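Local coordinates for protein GTP-sensing transcriptional pleiotropic repressor CodY (Clostridioides difficile, PDB 5N0L) that probably represses many genes according to nutrient supply, sensing branched-chain amino acids such as isoleucine through a GAF domain, at residues 96-101 with 106-111; 43-48 with 64-69; 90-95 with 101-106. All blocks are in the same frame, centred on the assembly; numbering follows the deposited sequence.

Contact 1 of 3, residues 96-101 with 106-111; sequences NGEKIL and EEHGRL. With ILE (isoleucine), chain G.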
loop_
_atom_site.group_PDB
_atom_site.type_symbol
_atom_site.label_atom_id
_atom_site.label_comp_id
_atom_site.label_asym_id
_atom_site.label_seq_id
_atom_site.Cartn_x
_atom_site.Cartn_y
_atom_site.Cartn_z
ATOM N N ASN A 96 -35.680 -15.531 -14.094
ATOM C CA ASN A 96 -36.346 -16.856 -14.154
ATOM C C ASN A 96 -37.217 -16.776 -15.492
ATOM O O ASN A 96 -37.409 -15.714 -15.986
ATOM C CB ASN A 96 -37.223 -16.884 -12.838
ATOM C CG ASN A 96 -38.046 -18.159 -12.631
ATOM O OD1 ASN A 96 -39.268 -18.075 -12.720
ATOM N ND2 ASN A 96 -37.444 -19.305 -12.295
ATOM N N GLY A 97 -37.806 -17.766 -16.126
ATOM C CA GLY A 97 -37.336 -18.952 -16.412
ATOM C C GLY A 97 -36.772 -18.595 -17.849
ATOM O O GLY A 97 -35.583 -18.437 -17.942
ATOM N N GLU A 98 -37.561 -18.440 -18.924
ATOM C CA GLU A 98 -36.968 -18.148 -20.286
ATOM C C GLU A 98 -36.303 -16.794 -20.407
ATOM O O GLU A 98 -35.338 -16.628 -21.223
ATOM C CB GLU A 98 -37.933 -18.346 -21.480
ATOM C CG GLU A 98 -38.249 -19.816 -21.750
ATOM C CD GLU A 98 -38.439 -20.144 -23.219
ATOM O OE1 GLU A 98 -39.599 -20.361 -23.616
ATOM O OE2 GLU A 98 -37.415 -20.191 -23.958
ATOM N N LYS A 99 -36.735 -15.807 -19.622
ATOM C CA LYS A 99 -35.972 -14.558 -19.626
ATOM C C LYS A 99 -34.465 -14.749 -19.266
ATOM O O LYS A 99 -33.703 -13.913 -19.614
ATOM C CB LYS A 99 -36.557 -13.539 -18.691
ATOM C CG LYS A 99 -36.753 -12.140 -19.278
ATOM C CD LYS A 99 -37.944 -11.450 -18.572
ATOM C CE LYS A 99 -37.687 -11.326 -17.079
ATOM N NZ LYS A 99 -38.549 -12.166 -16.174
ATOM N N ILE A 100 -34.100 -15.778 -18.490
ATOM C CA ILE A 100 -32.708 -16.033 -18.128
ATOM C C ILE A 100 -31.863 -15.983 -19.401
ATOM O O ILE A 100 -30.747 -15.465 -19.378
ATOM C CB ILE A 100 -32.545 -17.399 -17.439
ATOM C CG1 ILE A 100 -33.060 -17.371 -15.971
ATOM C CG2 ILE A 100 -31.099 -17.783 -17.291
ATOM C CD1 ILE A 100 -33.399 -18.762 -15.477
ATOM N N LEU A 101 -32.395 -16.513 -20.468
ATOM C CA LEU A 101 -31.651 -16.663 -21.736
ATOM C C LEU A 101 -31.245 -15.378 -22.452
ATOM O O LEU A 101 -30.320 -15.414 -23.290
ATOM C CB LEU A 101 -32.405 -17.582 -22.702
ATOM C CG LEU A 101 -32.667 -19.032 -22.306
ATOM C CD1 LEU A 101 -33.539 -19.691 -23.353
ATOM C CD2 LEU A 101 -31.395 -19.864 -22.134
ATOM N N GLU A 106 -26.851 -19.974 -22.437
ATOM C CA GLU A 106 -26.587 -21.380 -22.382
ATOM C C GLU A 106 -27.277 -22.067 -21.238
ATOM O O GLU A 106 -26.860 -23.162 -20.778
ATOM C CB GLU A 106 -25.046 -21.615 -22.214
ATOM C CG GLU A 106 -24.164 -20.975 -23.259
ATOM C CD GLU A 106 -24.679 -21.294 -24.624
ATOM O OE1 GLU A 106 -24.795 -22.516 -24.922
ATOM O OE2 GLU A 106 -25.022 -20.336 -25.368
ATOM N N GLU A 107 -28.351 -21.480 -20.744
ATOM C CA GLU A 107 -28.921 -22.048 -19.572
ATOM C C GLU A 107 -30.075 -22.996 -19.805
ATOM O O GLU A 107 -30.878 -23.242 -18.819
ATOM C CB GLU A 107 -29.371 -20.910 -18.615
ATOM C CG GLU A 107 -28.236 -20.115 -18.061
ATOM C CD GLU A 107 -27.196 -20.948 -17.356
ATOM O OE1 GLU A 107 -27.604 -21.590 -16.357
ATOM O OE2 GLU A 107 -25.964 -20.962 -17.822
ATOM N N HIS A 108 -30.164 -23.614 -20.983
ATOM C CA HIS A 108 -31.401 -24.326 -21.393
ATOM C C HIS A 108 -31.948 -25.489 -20.488
ATOM O O HIS A 108 -33.214 -25.727 -20.449
ATOM C CB HIS A 108 -31.413 -24.702 -22.887
ATOM C CG HIS A 108 -32.607 -24.146 -23.612
ATOM N ND1 HIS A 108 -33.908 -24.414 -23.211
ATOM C CD2 HIS A 108 -32.707 -23.272 -24.649
ATOM C CE1 HIS A 108 -34.757 -23.754 -23.985
ATOM N NE2 HIS A 108 -34.054 -23.063 -24.872
ATOM N N GLY A 109 -31.088 -26.193 -19.736
ATOM C CA GLY A 109 -31.676 -27.133 -18.697
ATOM C C GLY A 109 -31.926 -26.540 -17.285
ATOM O O GLY A 109 -32.252 -27.278 -16.341
ATOM N N ARG A 110 -31.755 -25.225 -17.110
ATOM C CA ARG A 110 -31.641 -24.640 -15.754
ATOM C C ARG A 110 -32.580 -23.431 -15.658
ATOM O O ARG A 110 -32.297 -22.459 -14.973
ATOM C CB ARG A 110 -30.187 -24.215 -15.464
ATOM C CG ARG A 110 -29.202 -25.369 -15.447
ATOM C CD ARG A 110 -27.803 -24.964 -15.023
ATOM N NE ARG A 110 -27.020 -24.175 -16.007
ATOM C CZ ARG A 110 -25.985 -24.628 -16.727
ATOM N NH1 ARG A 110 -25.343 -23.802 -17.528
ATOM N NH2 ARG A 110 -25.604 -25.899 -16.677
ATOM N N LEU A 111 -33.719 -23.504 -16.346
ATOM C CA LEU A 111 -34.573 -22.319 -16.525
ATOM C C LEU A 111 -35.469 -22.163 -15.342
ATOM O O LEU A 111 -36.056 -21.076 -15.209
ATOM C CB LEU A 111 -35.398 -22.318 -17.825
ATOM C CG LEU A 111 -34.497 -22.382 -19.108
ATOM C CD1 LEU A 111 -35.396 -22.450 -20.336
ATOM C CD2 LEU A 111 -33.558 -21.171 -19.156
HETATM N N ILE G . -25.145 -21.563 -14.796
HETATM C CA ILE G . -25.216 -20.635 -13.628
HETATM C C ILE G . -25.723 -21.378 -12.419
HETATM O O ILE G . -26.757 -22.035 -12.522
HETATM C CB ILE G . -26.086 -19.442 -13.961
HETATM C CG1 ILE G . -25.408 -18.624 -15.070
HETATM C CG2 ILE G . -26.199 -18.529 -12.787
HETATM C CD1 ILE G . -24.248 -17.755 -14.620
HETATM O OXT ILE G . -25.030 -21.368 -11.424
#
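E107 lies across the flank of I100 and is a good side chain to follow outward, because it turns from apolar packing into ligand binding within a few bonds. Its CB sits 3.8 Å from I100 CG2 and also touches L101 CD2. CG still packs on that same I100 methyl, the two side chains crossing at about a right angle. The chain then bends at chi2 (-55°), which carries the carboxylate away from 96-101 and toward the bound isoleucine. OE1 takes a hydrogen bond from the ligand ammonium, ILE N, at 2.9 Å, and a second from R110 NE at 2.7 Å. OE2 is held by R110 NH1 at 2.9 Å and also by the hydroxyl of Y81. The arginine thus grips the acid side-on with two nitrogens, one to each oxygen. Both oxygens lie in the guanidinium plane, yet NE approaches OE1 from 38° out of the carboxylate plane, so the two groups are tilted rather than coplanar.

The rest of the interface is mostly apolar. L101 CD2 meets L111 CD2 at 3.9 Å, again nearly at a right angle, while L101 CD1 makes an off-centre CH-pi contact with H108, 4.1 Å from the ring centroid. I100 CD1 rests 3.5 Å from the backbone oxygen L111 O. A type I turn from E107 to R110, closed by a backbone bond, brings the arginine back alongside the glutamate.

With no hydrogen bond crossing between the segments, apolar packing joins them, while the acid serves the pocket. R110 fixes the rotation of the carboxylate, and its positive charge would tend to keep E107 ionised beside the ligand's ammonium group.

Contact 2 of 3, residues 43-48 with 64-69; sequences NVYVVS and SSVIED. With ILE (isoleucine), chain G.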
loop_
_atom_site.group_PDB
_atom_site.type_symbol
_atom_site.label_atom_id
_atom_site.label_comp_id
_atom_site.label_asym_id
_atom_site.label_seq_id
_atom_site.Cartn_x
_atom_site.Cartn_y
_atom_site.Cartn_z
ATOM N N ASN A 43 -25.495 -20.987 -5.702
ATOM C CA ASN A 43 -24.174 -20.763 -6.479
ATOM C C ASN A 43 -23.898 -19.299 -6.458
ATOM O O ASN A 43 -24.780 -18.528 -6.771
ATOM C CB ASN A 43 -24.385 -21.243 -7.919
ATOM C CG ASN A 43 -24.362 -22.766 -8.068
ATOM O OD1 ASN A 43 -24.157 -23.515 -7.081
ATOM N ND2 ASN A 43 -24.512 -23.254 -9.356
ATOM N N VAL A 44 -22.670 -18.904 -6.144
ATOM C CA VAL A 44 -22.227 -17.550 -6.079
ATOM C C VAL A 44 -20.945 -17.400 -6.982
ATOM O O VAL A 44 -19.971 -18.141 -6.755
ATOM C CB VAL A 44 -21.799 -17.243 -4.670
ATOM C CG1 VAL A 44 -21.370 -15.852 -4.445
ATOM C CG2 VAL A 44 -23.028 -17.584 -3.705
ATOM N N TYR A 45 -21.032 -16.441 -7.827
ATOM C CA TYR A 45 -19.864 -16.020 -8.657
ATOM C C TYR A 45 -19.519 -14.584 -8.459
ATOM O O TYR A 45 -20.405 -13.692 -8.590
ATOM C CB TYR A 45 -20.224 -16.265 -10.071
ATOM C CG TYR A 45 -20.777 -17.566 -10.473
ATOM C CD1 TYR A 45 -22.191 -17.857 -10.389
ATOM C CD2 TYR A 45 -20.011 -18.585 -11.020
ATOM C CE1 TYR A 45 -22.735 -18.984 -10.782
ATOM C CE2 TYR A 45 -20.553 -19.765 -11.440
ATOM C CZ TYR A 45 -21.902 -20.013 -11.372
ATOM O OH TYR A 45 -22.484 -21.184 -11.796
ATOM N N VAL A 46 -18.250 -14.308 -8.082
ATOM C CA VAL A 46 -17.754 -12.960 -8.022
ATOM C C VAL A 46 -16.908 -12.815 -9.293
ATOM O O VAL A 46 -15.904 -13.502 -9.350
ATOM C CB VAL A 46 -16.919 -12.784 -6.808
ATOM C CG1 VAL A 46 -16.327 -11.438 -6.736
ATOM C CG2 VAL A 46 -17.782 -12.992 -5.512
ATOM N N VAL A 47 -17.310 -11.933 -10.182
ATOM C CA VAL A 47 -16.764 -11.904 -11.523
ATOM C C VAL A 47 -16.242 -10.505 -11.814
ATOM O O VAL A 47 -16.971 -9.493 -11.723
ATOM C CB VAL A 47 -17.877 -12.241 -12.564
ATOM C CG1 VAL A 47 -17.193 -12.340 -13.960
ATOM C CG2 VAL A 47 -18.533 -13.573 -12.296
ATOM N N SER A 48 -14.946 -10.351 -12.232
ATOM C CA SER A 48 -14.442 -9.053 -12.554
ATOM C C SER A 48 -15.143 -8.516 -13.838
ATOM O O SER A 48 -15.801 -9.278 -14.579
ATOM C CB SER A 48 -12.879 -9.133 -12.805
ATOM O OG SER A 48 -12.727 -9.779 -14.054
ATOM N N SER A 64 -22.386 -25.161 -12.925
ATOM C CA SER A 64 -21.361 -24.111 -13.004
ATOM C C SER A 64 -21.233 -23.591 -14.406
ATOM O O SER A 64 -21.228 -24.387 -15.338
ATOM C CB SER A 64 -20.037 -24.636 -12.557
ATOM O OG SER A 64 -19.141 -23.569 -12.698
ATOM N N SER A 65 -21.158 -22.296 -14.555
ATOM C CA SER A 65 -20.877 -21.671 -15.870
ATOM C C SER A 65 -19.382 -21.284 -16.020
ATOM O O SER A 65 -19.057 -20.527 -16.899
ATOM C CB SER A 65 -21.741 -20.430 -16.111
ATOM O OG SER A 65 -23.060 -20.849 -16.362
ATOM N N VAL A 66 -18.579 -21.674 -15.057
ATOM C CA VAL A 66 -17.136 -21.353 -15.059
ATOM C C VAL A 66 -16.513 -22.179 -16.159
ATOM O O VAL A 66 -16.833 -23.336 -16.399
ATOM C CB VAL A 66 -16.435 -21.673 -13.747
ATOM C CG1 VAL A 66 -14.986 -21.296 -13.819
ATOM C CG2 VAL A 66 -16.944 -20.838 -12.541
ATOM N N ILE A 67 -15.659 -21.490 -16.892
ATOM C CA ILE A 67 -14.831 -22.206 -17.908
ATOM C C ILE A 67 -13.427 -21.907 -17.623
ATOM O O ILE A 67 -13.113 -20.881 -17.094
ATOM C CB ILE A 67 -15.272 -21.897 -19.318
ATOM C CG1 ILE A 67 -15.241 -20.441 -19.602
ATOM C CG2 ILE A 67 -16.647 -22.471 -19.659
ATOM C CD1 ILE A 67 -15.471 -20.149 -21.068
ATOM N N GLU A 68 -12.542 -22.821 -18.077
ATOM C CA GLU A 68 -11.117 -22.701 -17.839
ATOM C C GLU A 68 -10.577 -22.172 -19.126
ATOM O O GLU A 68 -10.938 -22.671 -20.185
ATOM C CB GLU A 68 -10.487 -24.087 -17.669
ATOM C CG GLU A 68 -11.155 -24.999 -16.671
ATOM C CD GLU A 68 -10.380 -25.051 -15.388
ATOM O OE1 GLU A 68 -10.354 -24.008 -14.707
ATOM O OE2 GLU A 68 -9.805 -26.117 -15.070
ATOM N N ASP A 69 -9.762 -21.157 -19.048
ATOM C CA ASP A 69 -9.168 -20.623 -20.288
ATOM C C ASP A 69 -8.290 -21.768 -20.955
ATOM O O ASP A 69 -7.491 -22.445 -20.285
ATOM C CB ASP A 69 -8.406 -19.357 -19.952
ATOM C CG ASP A 69 -7.785 -18.721 -21.181
ATOM O OD1 ASP A 69 -8.548 -18.056 -21.900
ATOM O OD2 ASP A 69 -6.565 -18.908 -21.450
HETATM N N ILE G . -25.145 -21.563 -14.796
HETATM C CA ILE G . -25.216 -20.635 -13.628
HETATM C C ILE G . -25.723 -21.378 -12.419
HETATM O O ILE G . -26.757 -22.035 -12.522
HETATM C CB ILE G . -26.086 -19.442 -13.961
HETATM C CG1 ILE G . -25.408 -18.624 -15.070
HETATM C CG2 ILE G . -26.199 -18.529 -12.787
HETATM C CD1 ILE G . -24.248 -17.755 -14.620
HETATM O OXT ILE G . -25.030 -21.368 -11.424
#
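In Y45, chi1 of -49° sets the ring beside its own backbone N and sends it off strand 43-48 to the loop at S64-V66. There the phenol oxygen, Y45 OH, accepts a hydrogen bond from S65 N at 3.3 Å, long and bent to 150°. The same hydroxyl donates to the carboxylate of the bound isoleucine, reaching ILE OXT at 2.6 Å. The ligand oxygen and V66 CG2 both lie at the edge of the tyrosine ring, near its plane; V66 CG2 packs 3.9 Å from Y45 CE2. N43, two residues earlier on the strand, adds a nearly straight bond from ND2 to ILE OXT at 2.8 Å, so two strand side chains hold one carboxylate oxygen.

From the loop, S65 OG accepts from ILE N at 2.7 Å, meeting the ligand's other polar end. V66 N bonds back to S64 OG at 3.1 Å in an ST turn. F77 packs edge-to-face on the Y45 ring, and N43 OD1 is tied to the backbone of D60.

Sheet strand and covering loop here form part of the isoleucine pocket of a GAF domain, the strand giving two hydrogen bonds to the ligand and the loop accepting one.

Contact 3 of 3, residues 90-95 with 101-106; sequences ETLENL and LEIFPE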
loop_
_atom_site.group_PDB
_atom_site.type_symbol
_atom_site.label_atom_id
_atom_site.label_comp_id
_atom_site.label_asym_id
_atom_site.label_seq_id
_atom_site.Cartn_x
_atom_site.Cartn_y
_atom_site.Cartn_z
ATOM N N GLU A 90 -28.276 -1.910 -12.648
ATOM C CA GLU A 90 -28.856 -1.987 -11.293
ATOM C C GLU A 90 -29.158 -3.423 -10.990
ATOM O O GLU A 90 -29.349 -4.182 -11.905
ATOM C CB GLU A 90 -30.244 -1.295 -11.258
ATOM C CG GLU A 90 -30.340 0.050 -11.797
ATOM C CD GLU A 90 -31.688 0.619 -11.414
ATOM O OE1 GLU A 90 -31.681 1.535 -10.575
ATOM O OE2 GLU A 90 -32.732 0.099 -11.908
ATOM N N THR A 91 -29.297 -3.781 -9.703
ATOM C CA THR A 91 -29.660 -5.092 -9.372
ATOM C C THR A 91 -30.803 -5.630 -10.210
ATOM O O THR A 91 -31.898 -5.021 -10.378
ATOM C CB THR A 91 -29.901 -5.246 -7.874
ATOM O OG1 THR A 91 -28.729 -4.927 -7.145
ATOM C CG2 THR A 91 -30.335 -6.684 -7.540
ATOM N N LEU A 92 -30.571 -6.798 -10.769
ATOM C CA LEU A 92 -31.557 -7.566 -11.482
ATOM C C LEU A 92 -31.941 -8.746 -10.639
ATOM O O LEU A 92 -31.161 -9.718 -10.409
ATOM C CB LEU A 92 -31.000 -8.003 -12.821
ATOM C CG LEU A 92 -32.019 -8.771 -13.658
ATOM C CD1 LEU A 92 -33.295 -7.972 -14.034
ATOM C CD2 LEU A 92 -31.356 -9.256 -14.936
ATOM N N GLU A 93 -33.195 -8.723 -10.093
ATOM C CA GLU A 93 -33.542 -9.809 -9.175
ATOM C C GLU A 93 -34.440 -10.802 -9.756
ATOM O O GLU A 93 -35.348 -10.460 -10.500
ATOM C CB GLU A 93 -34.066 -9.354 -7.827
ATOM C CG GLU A 93 -35.276 -8.554 -7.789
ATOM C CD GLU A 93 -36.111 -8.802 -6.500
ATOM O OE1 GLU A 93 -35.770 -9.424 -5.435
ATOM O OE2 GLU A 93 -37.215 -8.375 -6.605
ATOM N N ASN A 94 -34.215 -12.058 -9.385
ATOM C CA ASN A 94 -35.093 -13.161 -9.735
ATOM C C ASN A 94 -35.340 -13.347 -11.183
ATOM O O ASN A 94 -36.437 -13.536 -11.630
ATOM C CB ASN A 94 -36.469 -13.050 -8.941
ATOM C CG ASN A 94 -36.287 -13.186 -7.498
ATOM O OD1 ASN A 94 -36.871 -12.404 -6.660
ATOM N ND2 ASN A 94 -35.508 -14.174 -7.133
ATOM N N LEU A 95 -34.267 -13.258 -11.985
ATOM C CA LEU A 95 -34.339 -13.634 -13.307
ATOM C C LEU A 95 -34.661 -15.158 -13.308
ATOM O O LEU A 95 -34.053 -15.954 -12.547
ATOM C CB LEU A 95 -32.898 -13.336 -13.903
ATOM C CG LEU A 95 -32.706 -13.558 -15.340
ATOM C CD1 LEU A 95 -33.531 -12.568 -16.131
ATOM C CD2 LEU A 95 -31.199 -13.306 -15.633
ATOM N N LEU A 101 -32.395 -16.513 -20.468
ATOM C CA LEU A 101 -31.651 -16.663 -21.736
ATOM C C LEU A 101 -31.245 -15.378 -22.452
ATOM O O LEU A 101 -30.320 -15.414 -23.290
ATOM C CB LEU A 101 -32.405 -17.582 -22.702
ATOM C CG LEU A 101 -32.667 -19.032 -22.306
ATOM C CD1 LEU A 101 -33.539 -19.691 -23.353
ATOM C CD2 LEU A 101 -31.395 -19.864 -22.134
ATOM N N GLU A 102 -31.944 -14.275 -22.182
ATOM C CA GLU A 102 -31.590 -12.992 -22.744
ATOM C C GLU A 102 -30.179 -12.577 -22.241
ATOM O O GLU A 102 -29.391 -12.014 -23.007
ATOM C CB GLU A 102 -32.684 -11.934 -22.436
ATOM C CG GLU A 102 -34.016 -12.220 -23.142
ATOM C CD GLU A 102 -35.226 -11.382 -22.620
ATOM O OE1 GLU A 102 -35.036 -10.315 -21.979
ATOM O OE2 GLU A 102 -36.394 -11.779 -22.856
ATOM N N ILE A 103 -29.855 -12.926 -20.991
ATOM C CA ILE A 103 -28.556 -12.634 -20.375
ATOM C C ILE A 103 -27.570 -13.817 -20.403
ATOM O O ILE A 103 -26.331 -13.606 -20.655
ATOM C CB ILE A 103 -28.763 -12.226 -18.897
ATOM C CG1 ILE A 103 -29.611 -10.928 -18.874
ATOM C CG2 ILE A 103 -27.412 -11.972 -18.246
ATOM C CD1 ILE A 103 -30.530 -10.866 -17.699
ATOM N N PHE A 104 -28.048 -15.012 -20.155
ATOM C CA PHE A 104 -27.203 -16.202 -20.000
ATOM C C PHE A 104 -27.718 -17.212 -20.993
ATOM O O PHE A 104 -28.529 -18.111 -20.654
ATOM C CB PHE A 104 -27.242 -16.733 -18.572
ATOM C CG PHE A 104 -26.800 -15.780 -17.558
ATOM C CD1 PHE A 104 -25.480 -15.325 -17.460
ATOM C CD2 PHE A 104 -27.718 -15.325 -16.571
ATOM C CE1 PHE A 104 -25.080 -14.470 -16.495
ATOM C CE2 PHE A 104 -27.334 -14.430 -15.595
ATOM C CZ PHE A 104 -26.018 -13.981 -15.505
ATOM N N PRO A 105 -27.194 -17.146 -22.265
ATOM C CA PRO A 105 -27.889 -17.943 -23.279
ATOM C C PRO A 105 -27.742 -19.438 -23.280
ATOM O O PRO A 105 -28.464 -20.088 -24.043
ATOM C CB PRO A 105 -27.363 -17.371 -24.594
ATOM C CG PRO A 105 -27.126 -15.993 -24.318
ATOM C CD PRO A 105 -26.619 -15.942 -22.905
ATOM N N GLU A 106 -26.851 -19.974 -22.437
ATOM C CA GLU A 106 -26.587 -21.380 -22.382
ATOM C C GLU A 106 -27.277 -22.067 -21.238
ATOM O O GLU A 106 -26.860 -23.162 -20.778
ATOM C CB GLU A 106 -25.046 -21.615 -22.214
ATOM C CG GLU A 106 -24.164 -20.975 -23.259
ATOM C CD GLU A 106 -24.679 -21.294 -24.624
ATOM O OE1 GLU A 106 -24.795 -22.516 -24.922
ATOM O OE2 GLU A 106 -25.022 -20.336 -25.368
#
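L92 and I103 reach toward each other tip to tip, L92 CD2 coming to 3.3 Å from I103 CD1. L95 reaches the same methyl at a slant: L95 CD2 is also 3.3 Å from I103 CD1, and L95 CD1 is a little farther off. The I103 tip therefore butts into the notch between the two leucine ends, and both approaches are tighter than usual van der Waals contact. I103 has chi2 at 146°, turned some way from the usual extended value, consistent with the crowding at its tip.

L92 and L95 share one posture. In each, CG is anti to the backbone N (chi1 of L95 is -176°), which carries the branched ends out from strand 92-95 to the helical turn 100-103. Two residues three apart on a regular strand would face opposite ways; here N94 and L95 together sit opposite T115 in a G1 beta bulge, and both leucines point at the helix.

F104 completes the packing. L95 CD2 lies 4.0 Å from F104 CE2, approaching the ring obliquely, while the neighbouring I103 lays its CG2 over the centre of one ring face, 3.5 Å above the plane. Y81 meets the F104 ring edge-to-face, and T115 of strand 114-122 also touches it. No hydrogen bond crosses between the segments, so they meet through apolar packing.

In fold terms, one of the two edge strands of the five-stranded antiparallel sheet, as counted within this chain, is packed against a short helical turn. The F104 side chain comes about 4 Å from the bound isoleucine, nearest atoms, as part of the ligand pocket of the GAF domain.

Contacts 1 and 3 are neighbours, their centres 9 Å apart. They interleave along the chain, their segments overlap at L101 and E106, and both draw on helix 100-103, contact 1 through I100 and L101, contact 3 through I103; I100 CA packs on L95 CG at 3.7 Å. Contact 2 closes earlier in the sequence, with its centre about 17 Å from that of contact 1, yet the two meet at the isoleucine, where E107 OE2 packs 3.3 Å from S65 OG. Contacts 2 and 3 do not touch, their nearest atoms being about 6 Å apart. Around the ligand, contact 1 supplies an acid for the ammonium, contact 2 grips both polar ends, and contact 3 brings the F104 ring; K113 and D63 add further bonds.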